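Local atomic coordinates of monoglyceride lipase (Saccharomyces cerevisiae, PDB entry 4ZWN), a protein that hydrolyses monoacylglycerols to free fatty acids and glycerol, preferring monounsaturated substrates, and also takes part in the breakdown of fatty acid ethyl esters. Residues E39-A44 with L120-E125; D95-G100 with G109-Y114; H143-G148 with H237-R242; I167-L172 with S303-E308. The protein carries 2 engineered substitutions. All blocks are in the same frame, centred on the assembly; numbering follows the deposited sequence.

Contact 1. Residues E39-A44 with L120-E125; sequences ENFDGA and LEHFVE
His-122 reaches out from its helix and is taken up by two side chains of the strand, Phe-41 on a face and Glu-39 at the edge. Its CB sits over the middle of the phenyl ring of Phe-41, 3.8 Å from the ring centroid. With CG swung away from the backbone N (chi1 170°), the imidazole runs on beneath the phenyl, the two side chains sliding past each other in opposite directions. The result is an offset stack, centroids 4.2 Å apart and planes 22° from parallel, in which His-122 ND1 comes within 3.4 Å of Phe-41 CD1. Phe-41 CB lies over the imidazole face in return. His-122 CD2 lies over the face of Phe-123. At the far corner His-122 NE2 donates a hydrogen bond of 2.6 Å to Glu-39 OE2. The acceptor lies in the imidazole plane, but the carboxylate stands almost perpendicular to the ring, and NE2 meets OE2 from above the carboxylate plane. Stack and bond restrain the imidazole's rotation, and the carboxylate would probably favour a protonated ring. The contact lays edge strand 37-41 of the central sheet against helix 113-134, near the surface, with Phe-123 stacked on Phe-94 and edge-to-face with Phe-46.

Contact 2. Residues D95-G100 with G109-Y114; sequences DQRGAG and GVTDEY
Arg-97 lays the aliphatic part of its side chain alongside Thr-111 and the backbone just before it. Its CG lies 3.8 Å from Val-110 O, and CD passes 3.9 Å from Thr-111 OG1, the two side chains meeting at a slant. Because Arg-97 CG is trans to its own N (chi1 -171°), the methylenes run out past the threonine before the chain bends at chi3. The guanidinium then finds its partners beyond this pair: NE forms a salt bridge with Asp-119 on helix 113-134, and NH1 bonds to Asp-42 O. Thr-111 for its part leans on the backbone of the arginine, its CB 3.4 Å from Arg-97 O. A water joins the two residues more loosely, donating to Arg-97 O at 2.7 Å and making a weak bond to Thr-111 OG1.

Next along the chain the two backbones come together. Gly-109 N donates to Gly-98 O at 2.7 Å, with an N-H...O angle of 141°, and the CA atoms of these two glycines are 4.1 Å apart. A CB on Gly-98 would sit tight against Thr-111 CG2, and the positive phi of this residue would also push it against the preceding carbonyl. Gly-98 is the third residue of a type II beta turn from Gln-96 to Ala-99, a place where glycine is common. The turn belongs to the loop that leaves strand 89-94 of the alpha/beta-hydrolase sheet, and segment 109-114 brings the chain back into helix 113-134, with Asp-112 as its N-cap: a strand-to-helix connection pinned across its neck.

Contact 3. Residues H143-G148 with H237-R242; sequences HSMGGG and HDFMQR
The phenyl ring of Phe-239 is approached obliquely by the sulfur of Met-145, neither over the face nor at the edge. Met-145 SD lies 4.4 Å from the centroid of the Phe-239 ring, 41° off its normal, and 3.6 Å from Phe-239 CD2. Met-145 CG packs 3.8 Å from Phe-239 CB, and the two side chains cross at about a right angle. Phe-239 CB points toward the methionine, and a chi1 of 60° sets CG between its backbone N and carbonyl carbon, bringing CD2 beside the sulfur. A second flat group, the guanidinium of Arg-242, lays one face against Asp-238 O and Phe-239 CA of its own helix. Arg-242 NE reaches a water at 3.3 Å that donates to Met-145 O at 2.6 Å, while NH1 forms a salt bridge with Glu-113. Arg-242 CG packs on Gly-148 O. An alanine in place of Met-145 would remove CG and the sulfur, and is likely to leave a gap beside Phe-239 and let its ring shift. Met-145 follows Ser-144, the inferred nucleophile in the GXSXG motif. With no direct hydrogen bond between the segments, apolar packing joins the nucleophile helix to helix 233-248, and the water satisfies buried Met-145 O.

Contact 4. Residues I167-L172 with S303-E308; sequences IGSGPL and SIFSLE
Ser-169 and Phe-305 bury the most surface here, and they meet with the serine hydroxyl at the rim of the ring. Ser-169 OG lies near the plane of the phenyl, 3.3 Å from Phe-305 CD2, and CB follows at 3.5 Å from the same carbon. The hydroxyl gets there because it is turned opposite the backbone N (chi1 169°), out from strand 165-169 toward the loop. Ile-304 adds a smaller share, its CG1 standing 3.8 Å from Ser-169 OG, so the oxygen is bordered by hydrocarbon from two neighbouring residues of that loop. Phe-305 also packs on Met-267 of the next strand and on Val-316 and Met-320 of helix 310-326, with Trp-141 edge-to-face. A serine in place of Phe-305 would strip away the ring, and this would probably open a gap between the strand end and helix 310-326 and leave Ser-169 without its aromatic neighbour.

No hydrogen bond links the two segments. The buried oxygen of Ser-169 is satisfied instead by His-143 ND1, in the residue just before the inferred nucleophile, Ser-144. The loop follows directly on His-302, inferred to belong to the charge relay, and the side chain of Ile-304 is about 6 Å from that histidine's. An apolar surround of this kind is likely to strengthen the Ser-169 to His-143 bond, behind the inferred catalytic residues.

How the contacts relate
From the N terminus, contact 1 closes the first long loop, bringing edge strand 37-41 to helix 113-134. Within that span lies contact 2, a short closure between the end of strand 89-94 and the start of the same helix; the Arg-97 guanidinium spans the two. Contacts 3 and 4 come later and cross, their segments alternating along the chain: the nucleophile turn, the end of strand 165-169, helix 233-248, then the loop after His-302. Backbone bonds of Ser-144 to Ser-169 and Leu-172 join them. Contact 2 is tied to contact 3 where Glu-113 N bonds to Asp-238, so a connected series runs from the sheet's edge to the inferred catalytic centre.

Contact 1. Residues E39-A44 with L120-E125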
loop_
_atom_site.group_PDB
_atom_site.type_symbol
_atom_site.label_atom_id
_atom_site.label_comp_id
_atom_site.label_asym_id
_atom_site.label_seq_id
_atom_site.Cartn_x
_atom_site.Cartn_y
_atom_site.Cartn_z
ATOM N N GLU A 39 -17.603 6.335 6.502
ATOM C CA GLU A 39 -17.408 7.706 6.947
ATOM C C GLU A 39 -17.329 8.647 5.758
ATOM O O GLU A 39 -16.616 8.374 4.792
ATOM C CB GLU A 39 -16.140 7.836 7.792
ATOM C CG GLU A 39 -15.800 9.261 8.143
ATOM C CD GLU A 39 -14.722 9.354 9.191
ATOM O OE1 GLU A 39 -14.567 8.387 9.967
ATOM O OE2 GLU A 39 -14.031 10.392 9.234
ATOM N N ASN A 40 -18.070 9.749 5.833
ATOM C CA ASN A 40 -18.100 10.744 4.770
ATOM C C ASN A 40 -17.000 11.791 4.921
ATOM O O ASN A 40 -16.736 12.282 6.021
ATOM C CB ASN A 40 -19.465 11.432 4.730
ATOM C CG ASN A 40 -20.575 10.510 4.255
ATOM O OD1 ASN A 40 -20.422 9.289 4.228
ATOM N ND2 ASN A 40 -21.703 11.098 3.875
ATOM N N PHE A 41 -16.361 12.126 3.804
ATOM C CA PHE A 41 -15.351 13.176 3.776
ATOM C C PHE A 41 -15.152 13.695 2.358
ATOM O O PHE A 41 -14.891 12.917 1.439
ATOM C CB PHE A 41 -14.018 12.671 4.340
ATOM C CG PHE A 41 -12.893 13.664 4.220
ATOM C CD1 PHE A 41 -12.766 14.699 5.133
ATOM C CD2 PHE A 41 -11.959 13.556 3.202
ATOM C CE1 PHE A 41 -11.732 15.615 5.030
ATOM C CE2 PHE A 41 -10.920 14.470 3.092
ATOM C CZ PHE A 41 -10.807 15.501 4.008
ATOM N N ASP A 42 -15.285 15.009 2.201
ATOM C CA ASP A 42 -15.038 15.699 0.936
ATOM C C ASP A 42 -15.753 15.040 -0.241
ATOM O O ASP A 42 -15.150 14.777 -1.279
ATOM C CB ASP A 42 -13.535 15.776 0.664
ATOM C CG ASP A 42 -13.188 16.801 -0.398
ATOM O OD1 ASP A 42 -13.983 17.743 -0.595
ATOM O OD2 ASP A 42 -12.121 16.664 -1.035
ATOM N N GLY A 43 -17.039 14.761 -0.061
ATOM C CA GLY A 43 -17.874 14.269 -1.141
ATOM C C GLY A 43 -17.695 12.803 -1.483
ATOM O O GLY A 43 -17.963 12.387 -2.610
ATOM N N ALA A 44 -17.245 12.013 -0.515
ATOM C CA ALA A 44 -17.098 10.578 -0.732
ATOM C C ALA A 44 -17.409 9.787 0.535
ATOM O O ALA A 44 -17.096 10.221 1.645
ATOM C CB ALA A 44 -15.697 10.259 -1.228
ATOM N N LEU A 120 -5.894 11.102 2.656
ATOM C CA LEU A 120 -4.930 10.427 3.515
ATOM C C LEU A 120 -4.707 11.202 4.810
ATOM O O LEU A 120 -4.689 10.614 5.890
ATOM C CB LEU A 120 -3.600 10.229 2.782
ATOM C CG LEU A 120 -2.507 9.481 3.552
ATOM C CD1 LEU A 120 -3.017 8.140 4.061
ATOM C CD2 LEU A 120 -1.283 9.284 2.676
ATOM N N GLU A 121 -4.547 12.519 4.701
ATOM C CA GLU A 121 -4.336 13.359 5.879
ATOM C C GLU A 121 -5.500 13.241 6.855
ATOM O O GLU A 121 -5.306 13.271 8.070
ATOM C CB GLU A 121 -4.139 14.825 5.480
ATOM C CG GLU A 121 -2.897 15.106 4.642
ATOM C CD GLU A 121 -1.602 15.056 5.438
ATOM O OE1 GLU A 121 -1.639 14.719 6.641
ATOM O OE2 GLU A 121 -0.542 15.363 4.856
ATOM N N HIS A 122 -6.708 13.097 6.317
ATOM C CA HIS A 122 -7.901 12.955 7.143
ATOM C C HIS A 122 -7.858 11.702 8.011
ATOM O O HIS A 122 -8.204 11.747 9.192
ATOM C CB HIS A 122 -9.160 12.923 6.276
ATOM C CG HIS A 122 -10.395 12.549 7.034
ATOM N ND1 HIS A 122 -11.079 13.442 7.831
ATOM C CD2 HIS A 122 -11.054 11.370 7.140
ATOM C CE1 HIS A 122 -12.114 12.835 8.383
ATOM N NE2 HIS A 122 -12.121 11.576 7.981
ATOM N N PHE A 123 -7.442 10.587 7.419
ATOM C CA PHE A 123 -7.429 9.310 8.122
ATOM C C PHE A 123 -6.176 9.139 8.966
ATOM O O PHE A 123 -6.160 8.348 9.908
ATOM C CB PHE A 123 -7.559 8.154 7.132
ATOM C CG PHE A 123 -8.926 8.034 6.532
ATOM C CD1 PHE A 123 -9.968 7.479 7.259
ATOM C CD2 PHE A 123 -9.176 8.483 5.247
ATOM C CE1 PHE A 123 -11.232 7.371 6.715
ATOM C CE2 PHE A 123 -10.437 8.378 4.694
ATOM C CZ PHE A 123 -11.467 7.820 5.430
ATOM N N VAL A 124 -5.129 9.881 8.625
ATOM C CA VAL A 124 -3.938 9.926 9.460
ATOM C C VAL A 124 -4.286 10.602 10.780
ATOM O O VAL A 124 -3.998 10.077 11.854
ATOM C CB VAL A 124 -2.775 10.676 8.772
ATOM C CG1 VAL A 124 -1.735 11.105 9.794
ATOM C CG2 VAL A 124 -2.145 9.810 7.697
ATOM N N GLU A 125 -4.933 11.761 10.689
ATOM C CA GLU A 125 -5.311 12.523 11.874
ATOM C C GLU A 125 -6.336 11.789 12.731
ATOM O O GLU A 125 -6.350 11.936 13.952
ATOM C CB GLU A 125 -5.853 13.889 11.469
ATOM C CG GLU A 125 -4.814 14.780 10.823
ATOM C CD GLU A 125 -5.404 16.069 10.304
ATOM O OE1 GLU A 125 -6.645 16.208 10.339
ATOM O OE2 GLU A 125 -4.627 16.944 9.862
#

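Contact 2. Residues D95-G100 with G109-Y114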
loop_
_atom_site.group_PDB
_atom_site.type_symbol
_atom_site.label_atom_id
_atom_site.label_comp_id
_atom_site.label_asym_id
_atom_site.label_seq_id
_atom_site.Cartn_x
_atom_site.Cartn_y
_atom_site.Cartn_z
ATOM N N ASP A 95 -10.794 1.889 1.884
ATOM C CA ASP A 95 -10.858 1.915 0.431
ATOM C C ASP A 95 -10.724 3.365 -0.015
ATOM O O ASP A 95 -11.555 4.203 0.325
ATOM C CB ASP A 95 -12.162 1.295 -0.082
ATOM C CG ASP A 95 -12.236 -0.208 0.161
ATOM O OD1 ASP A 95 -11.212 -0.812 0.546
ATOM O OD2 ASP A 95 -13.322 -0.789 -0.048
ATOM N N GLN A 96 -9.659 3.663 -0.754
ATOM C CA GLN A 96 -9.376 5.034 -1.162
ATOM C C GLN A 96 -10.355 5.513 -2.225
ATOM O O GLN A 96 -11.040 4.709 -2.860
ATOM C CB GLN A 96 -7.944 5.155 -1.689
ATOM C CG GLN A 96 -6.871 4.688 -0.721
ATOM C CD GLN A 96 -5.488 4.714 -1.342
ATOM O OE1 GLN A 96 -4.975 5.775 -1.697
ATOM N NE2 GLN A 96 -4.881 3.541 -1.485
ATOM N N ARG A 97 -10.414 6.829 -2.409
ATOM C CA ARG A 97 -11.249 7.425 -3.442
ATOM C C ARG A 97 -10.867 6.871 -4.811
ATOM O O ARG A 97 -9.710 6.949 -5.221
ATOM C CB ARG A 97 -11.119 8.950 -3.425
ATOM C CG ARG A 97 -12.108 9.677 -4.324
ATOM C CD ARG A 97 -11.853 11.177 -4.304
ATOM N NE ARG A 97 -11.850 11.710 -2.944
ATOM C CZ ARG A 97 -12.877 12.341 -2.383
ATOM N NH1 ARG A 97 -13.997 12.534 -3.066
ATOM N NH2 ARG A 97 -12.781 12.789 -1.138
ATOM N N GLY A 98 -11.844 6.300 -5.505
ATOM C CA GLY A 98 -11.613 5.713 -6.811
ATOM C C GLY A 98 -11.530 4.202 -6.755
ATOM O O GLY A 98 -11.428 3.537 -7.788
ATOM N N ALA A 99 -11.586 3.654 -5.544
ATOM C CA ALA A 99 -11.394 2.221 -5.354
ATOM C C ALA A 99 -12.379 1.621 -4.354
ATOM O O ALA A 99 -13.010 2.339 -3.578
ATOM C CB ALA A 99 -9.967 1.946 -4.906
ATOM N N GLY A 100 -12.499 0.296 -4.387
ATOM C CA GLY A 100 -13.289 -0.438 -3.413
ATOM C C GLY A 100 -14.743 -0.022 -3.330
ATOM O O GLY A 100 -15.349 0.348 -4.333
ATOM N N GLY A 109 -12.097 4.741 -10.100
ATOM C CA GLY A 109 -10.919 5.202 -10.808
ATOM C C GLY A 109 -10.854 6.714 -10.884
ATOM O O GLY A 109 -9.911 7.277 -11.440
ATOM N N VAL A 110 -11.860 7.373 -10.321
ATOM C CA VAL A 110 -11.940 8.827 -10.374
ATOM C C VAL A 110 -11.310 9.457 -9.138
ATOM O O VAL A 110 -11.942 9.566 -8.085
ATOM C CB VAL A 110 -13.399 9.312 -10.502
ATOM C CG1 VAL A 110 -13.448 10.827 -10.593
ATOM C CG2 VAL A 110 -14.066 8.680 -11.719
ATOM N N THR A 111 -10.052 9.859 -9.275
ATOM C CA THR A 111 -9.352 10.571 -8.219
ATOM C C THR A 111 -8.144 11.286 -8.804
ATOM O O THR A 111 -7.837 11.135 -9.988
ATOM C CB THR A 111 -8.899 9.627 -7.089
ATOM O OG1 THR A 111 -8.376 10.398 -6.000
ATOM C CG2 THR A 111 -7.835 8.660 -7.588
ATOM N N ASP A 112 -7.465 12.073 -7.977
ATOM C CA ASP A 112 -6.261 12.760 -8.423
ATOM C C ASP A 112 -5.295 12.999 -7.267
ATOM O O ASP A 112 -5.603 12.686 -6.115
ATOM C CB ASP A 112 -6.618 14.085 -9.109
ATOM C CG ASP A 112 -7.527 14.963 -8.266
ATOM O OD1 ASP A 112 -7.434 14.924 -7.019
ATOM O OD2 ASP A 112 -8.339 15.703 -8.858
ATOM N N GLU A 113 -4.135 13.564 -7.593
ATOM C CA GLU A 113 -3.069 13.812 -6.632
ATOM C C GLU A 113 -3.562 14.529 -5.377
ATOM O O GLU A 113 -3.232 14.132 -4.258
ATOM C CB GLU A 113 -1.951 14.624 -7.292
ATOM C CG GLU A 113 -0.806 14.987 -6.363
ATOM C CD GLU A 113 0.118 13.815 -6.076
ATOM O OE1 GLU A 113 -0.010 12.769 -6.747
ATOM O OE2 GLU A 113 0.978 13.946 -5.179
ATOM N N TYR A 114 -4.362 15.574 -5.568
ATOM C CA TYR A 114 -4.888 16.344 -4.444
ATOM C C TYR A 114 -5.707 15.470 -3.497
ATOM O O TYR A 114 -5.433 15.424 -2.299
ATOM C CB TYR A 114 -5.745 17.516 -4.934
ATOM C CG TYR A 114 -6.494 18.206 -3.815
ATOM C CD1 TYR A 114 -5.849 19.095 -2.963
ATOM C CD2 TYR A 114 -7.845 17.957 -3.599
ATOM C CE1 TYR A 114 -6.529 19.720 -1.930
ATOM C CE2 TYR A 114 -8.532 18.575 -2.569
ATOM C CZ TYR A 114 -7.870 19.456 -1.740
ATOM O OH TYR A 114 -8.553 20.074 -0.716
HETATM O O HOH W 1 -7.737 7.937 -3.745
#

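Contact 3. Residues H143-G148 with H237-R242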
loop_
_atom_site.group_PDB
_atom_site.type_symbol
_atom_site.label_atom_id
_atom_site.label_comp_id
_atom_site.label_asym_id
_atom_site.label_seq_id
_atom_site.Cartn_x
_atom_site.Cartn_y
_atom_site.Cartn_z
ATOM N N HIS A 143 1.312 -0.740 -0.327
ATOM C CA HIS A 143 1.722 -1.678 -1.364
ATOM C C HIS A 143 1.573 -1.078 -2.757
ATOM O O HIS A 143 0.556 -0.461 -3.070
ATOM C CB HIS A 143 0.918 -2.973 -1.278
ATOM C CG HIS A 143 1.155 -3.894 -2.434
ATOM N ND1 HIS A 143 2.359 -4.533 -2.640
ATOM C CD2 HIS A 143 0.353 -4.261 -3.461
ATOM C CE1 HIS A 143 2.284 -5.265 -3.737
ATOM N NE2 HIS A 143 1.076 -5.116 -4.255
ATOM N N SER A 144 2.594 -1.277 -3.587
ATOM C CA SER A 144 2.601 -0.796 -4.981
ATOM C C SER A 144 2.218 0.683 -4.994
ATOM O O SER A 144 2.953 1.523 -4.470
ATOM C CB SER A 144 1.625 -1.627 -5.816
ATOM O OG SER A 144 1.850 -1.418 -7.198
ATOM N N MET A 145 1.077 0.998 -5.601
ATOM C CA MET A 145 0.572 2.368 -5.630
ATOM C C MET A 145 0.518 2.962 -4.222
ATOM O O MET A 145 0.862 4.124 -4.023
ATOM C CB MET A 145 -0.822 2.422 -6.263
ATOM C CG MET A 145 -1.388 3.828 -6.384
ATOM S SD MET A 145 -3.163 3.829 -6.707
ATOM C CE MET A 145 -3.786 3.210 -5.144
ATOM N N GLY A 146 0.090 2.151 -3.259
ATOM C CA GLY A 146 0.062 2.561 -1.867
ATOM C C GLY A 146 1.459 2.761 -1.309
ATOM O O GLY A 146 1.672 3.598 -0.432
ATOM N N GLY A 147 2.410 1.985 -1.820
ATOM C CA GLY A 147 3.807 2.147 -1.460
ATOM C C GLY A 147 4.376 3.470 -1.946
ATOM O O GLY A 147 5.126 4.132 -1.230
ATOM N N GLY A 148 4.014 3.859 -3.166
ATOM C CA GLY A 148 4.439 5.134 -3.718
ATOM C C GLY A 148 3.869 6.295 -2.925
ATOM O O GLY A 148 4.539 7.307 -2.708
ATOM N N HIS A 237 -1.991 8.765 -14.378
ATOM C CA HIS A 237 -0.899 9.717 -14.551
ATOM C C HIS A 237 -0.312 10.141 -13.215
ATOM O O HIS A 237 0.905 10.236 -13.056
ATOM C CB HIS A 237 -1.383 10.953 -15.310
ATOM C CG HIS A 237 -0.373 12.059 -15.381
ATOM N ND1 HIS A 237 -0.197 12.974 -14.363
ATOM C CD2 HIS A 237 0.502 12.407 -16.353
ATOM C CE1 HIS A 237 0.749 13.831 -14.704
ATOM N NE2 HIS A 237 1.189 13.509 -15.909
ATOM N N ASP A 238 -1.193 10.393 -12.256
ATOM C CA ASP A 238 -0.780 10.969 -10.990
ATOM C C ASP A 238 0.040 10.010 -10.135
ATOM O O ASP A 238 0.996 10.436 -9.485
ATOM C CB ASP A 238 -2.003 11.464 -10.223
ATOM C CG ASP A 238 -2.515 12.785 -10.759
ATOM O OD1 ASP A 238 -2.010 13.219 -11.816
ATOM O OD2 ASP A 238 -3.413 13.390 -10.136
ATOM N N PHE A 239 -0.296 8.723 -10.130
ATOM C CA PHE A 239 0.528 7.810 -9.347
ATOM C C PHE A 239 1.723 7.314 -10.163
ATOM O O PHE A 239 2.705 6.841 -9.598
ATOM C CB PHE A 239 -0.292 6.636 -8.762
ATOM C CG PHE A 239 -0.977 5.745 -9.775
ATOM C CD1 PHE A 239 -0.252 4.981 -10.673
ATOM C CD2 PHE A 239 -2.352 5.600 -9.753
ATOM C CE1 PHE A 239 -0.885 4.143 -11.567
ATOM C CE2 PHE A 239 -2.993 4.756 -10.640
ATOM C CZ PHE A 239 -2.258 4.028 -11.549
ATOM N N MET A 240 1.651 7.437 -11.485
ATOM C CA MET A 240 2.810 7.122 -12.316
ATOM C C MET A 240 3.871 8.193 -12.113
ATOM O O MET A 240 5.051 7.885 -11.935
ATOM C CB MET A 240 2.427 7.021 -13.794
ATOM C CG MET A 240 1.695 5.739 -14.165
ATOM S SD MET A 240 2.759 4.290 -14.143
ATOM C CE MET A 240 3.931 4.725 -15.427
ATOM N N GLN A 241 3.437 9.450 -12.130
ATOM C CA GLN A 241 4.335 10.583 -11.937
ATOM C C GLN A 241 4.862 10.609 -10.511
ATOM O O GLN A 241 6.021 10.949 -10.267
ATOM C CB GLN A 241 3.621 11.895 -12.260
ATOM C CG GLN A 241 4.475 13.133 -12.054
ATOM C CD GLN A 241 3.758 14.403 -12.462
ATOM O OE1 GLN A 241 2.734 14.768 -11.883
ATOM N NE2 GLN A 241 4.290 15.081 -13.473
ATOM N N ARG A 242 3.988 10.241 -9.580
ATOM C CA ARG A 242 4.317 10.153 -8.162
ATOM C C ARG A 242 5.599 9.363 -7.940
ATOM O O ARG A 242 6.518 9.829 -7.266
ATOM C CB ARG A 242 3.160 9.502 -7.400
ATOM C CG ARG A 242 3.100 9.841 -5.934
ATOM C CD ARG A 242 1.696 10.268 -5.552
ATOM N NE ARG A 242 0.725 9.196 -5.729
ATOM C CZ ARG A 242 -0.507 9.370 -6.200
ATOM N NH1 ARG A 242 -0.923 10.578 -6.553
ATOM N NH2 ARG A 242 -1.326 8.336 -6.318
HETATM O O HOH W 2 1.354 5.967 -5.764
#

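Contact 4. Residues I167-L172 with S303-E308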
loop_
_atom_site.group_PDB
_atom_site.type_symbol
_atom_site.label_atom_id
_atom_site.label_comp_id
_atom_site.label_asym_id
_atom_site.label_seq_id
_atom_site.Cartn_x
_atom_site.Cartn_y
_atom_site.Cartn_z
ATOM N N ILE A 167 6.722 1.724 5.969
ATOM C CA ILE A 167 6.941 0.427 5.344
ATOM C C ILE A 167 6.419 0.426 3.916
ATOM O O ILE A 167 5.253 0.737 3.671
ATOM C CB ILE A 167 6.256 -0.698 6.131
ATOM C CG1 ILE A 167 6.687 -0.653 7.599
ATOM C CG2 ILE A 167 6.568 -2.045 5.497
ATOM C CD1 ILE A 167 5.882 -1.551 8.502
ATOM N N GLY A 168 7.288 0.078 2.975
ATOM C CA GLY A 168 6.897 -0.020 1.582
ATOM C C GLY A 168 6.878 -1.458 1.099
ATOM O O GLY A 168 7.820 -2.214 1.334
ATOM N N SER A 169 5.794 -1.837 0.430
ATOM C CA SER A 169 5.670 -3.165 -0.155
ATOM C C SER A 169 5.706 -3.070 -1.670
ATOM O O SER A 169 4.712 -2.688 -2.291
ATOM C CB SER A 169 4.377 -3.842 0.297
ATOM O OG SER A 169 4.132 -5.022 -0.450
ATOM N N GLY A 170 6.850 -3.430 -2.252
ATOM C CA GLY A 170 7.094 -3.261 -3.675
ATOM C C GLY A 170 6.527 -1.953 -4.196
ATOM O O GLY A 170 5.650 -1.960 -5.059
ATOM N N PRO A 171 7.011 -0.822 -3.659
ATOM C CA PRO A 171 6.397 0.478 -3.944
ATOM C C PRO A 171 6.464 0.845 -5.421
ATOM O O PRO A 171 7.456 0.550 -6.087
ATOM C CB PRO A 171 7.228 1.450 -3.102
ATOM C CG PRO A 171 8.546 0.778 -2.948
ATOM C CD PRO A 171 8.236 -0.685 -2.851
ATOM N N LEU A 172 5.404 1.471 -5.924
ATOM C CA LEU A 172 5.373 1.914 -7.308
ATOM C C LEU A 172 6.278 3.120 -7.492
ATOM O O LEU A 172 5.872 4.258 -7.256
ATOM C CB LEU A 172 3.949 2.253 -7.742
ATOM C CG LEU A 172 3.794 2.816 -9.158
ATOM C CD1 LEU A 172 4.277 1.822 -10.192
ATOM C CD2 LEU A 172 2.351 3.198 -9.421
ATOM N N SER A 303 2.698 -9.152 -5.114
ATOM C CA SER A 303 1.850 -8.989 -3.930
ATOM C C SER A 303 2.339 -9.908 -2.812
ATOM O O SER A 303 1.700 -10.916 -2.506
ATOM C CB SER A 303 0.380 -9.290 -4.237
ATOM O OG SER A 303 -0.144 -8.372 -5.179
ATOM N N ILE A 304 3.459 -9.547 -2.195
ATOM C CA ILE A 304 4.112 -10.409 -1.212
ATOM C C ILE A 304 3.409 -10.429 0.145
ATOM O O ILE A 304 3.562 -11.375 0.916
ATOM C CB ILE A 304 5.579 -9.988 -1.000
ATOM C CG1 ILE A 304 5.661 -8.522 -0.569
ATOM C CG2 ILE A 304 6.385 -10.219 -2.269
ATOM C CD1 ILE A 304 7.075 -8.036 -0.305
ATOM N N PHE A 305 2.639 -9.386 0.433
ATOM C CA PHE A 305 1.976 -9.256 1.726
ATOM C C PHE A 305 0.529 -9.729 1.712
ATOM O O PHE A 305 -0.148 -9.682 2.738
ATOM C CB PHE A 305 2.006 -7.800 2.200
ATOM C CG PHE A 305 3.237 -7.431 2.967
ATOM C CD1 PHE A 305 3.382 -7.814 4.289
ATOM C CD2 PHE A 305 4.238 -6.677 2.377
ATOM C CE1 PHE A 305 4.511 -7.470 5.005
ATOM C CE2 PHE A 305 5.367 -6.326 3.088
ATOM C CZ PHE A 305 5.500 -6.722 4.407
ATOM N N SER A 306 0.041 -10.168 0.557
ATOM C CA SER A 306 -1.384 -10.446 0.437
ATOM C C SER A 306 -1.716 -11.703 -0.361
ATOM O O SER A 306 -2.524 -12.520 0.080
ATOM C CB SER A 306 -2.091 -9.245 -0.193
ATOM O OG SER A 306 -1.586 -8.982 -1.490
ATOM N N LEU A 307 -1.097 -11.860 -1.528
ATOM C CA LEU A 307 -1.534 -12.891 -2.463
ATOM C C LEU A 307 -0.475 -13.948 -2.782
ATOM O O LEU A 307 -0.710 -14.837 -3.595
ATOM C CB LEU A 307 -2.014 -12.228 -3.758
ATOM C CG LEU A 307 -3.166 -11.236 -3.556
ATOM C CD1 LEU A 307 -3.502 -10.500 -4.844
ATOM C CD2 LEU A 307 -4.399 -11.944 -2.994
ATOM N N GLU A 308 0.683 -13.864 -2.137
ATOM C CA GLU A 308 1.750 -14.827 -2.400
ATOM C C GLU A 308 1.597 -16.111 -1.590
ATOM O O GLU A 308 0.650 -16.265 -0.817
ATOM C CB GLU A 308 3.119 -14.201 -2.123
ATOM C CG GLU A 308 3.788 -13.605 -3.354
ATOM C CD GLU A 308 4.223 -14.663 -4.360
ATOM O OE1 GLU A 308 4.202 -15.865 -4.022
ATOM O OE2 GLU A 308 4.594 -14.290 -5.493
#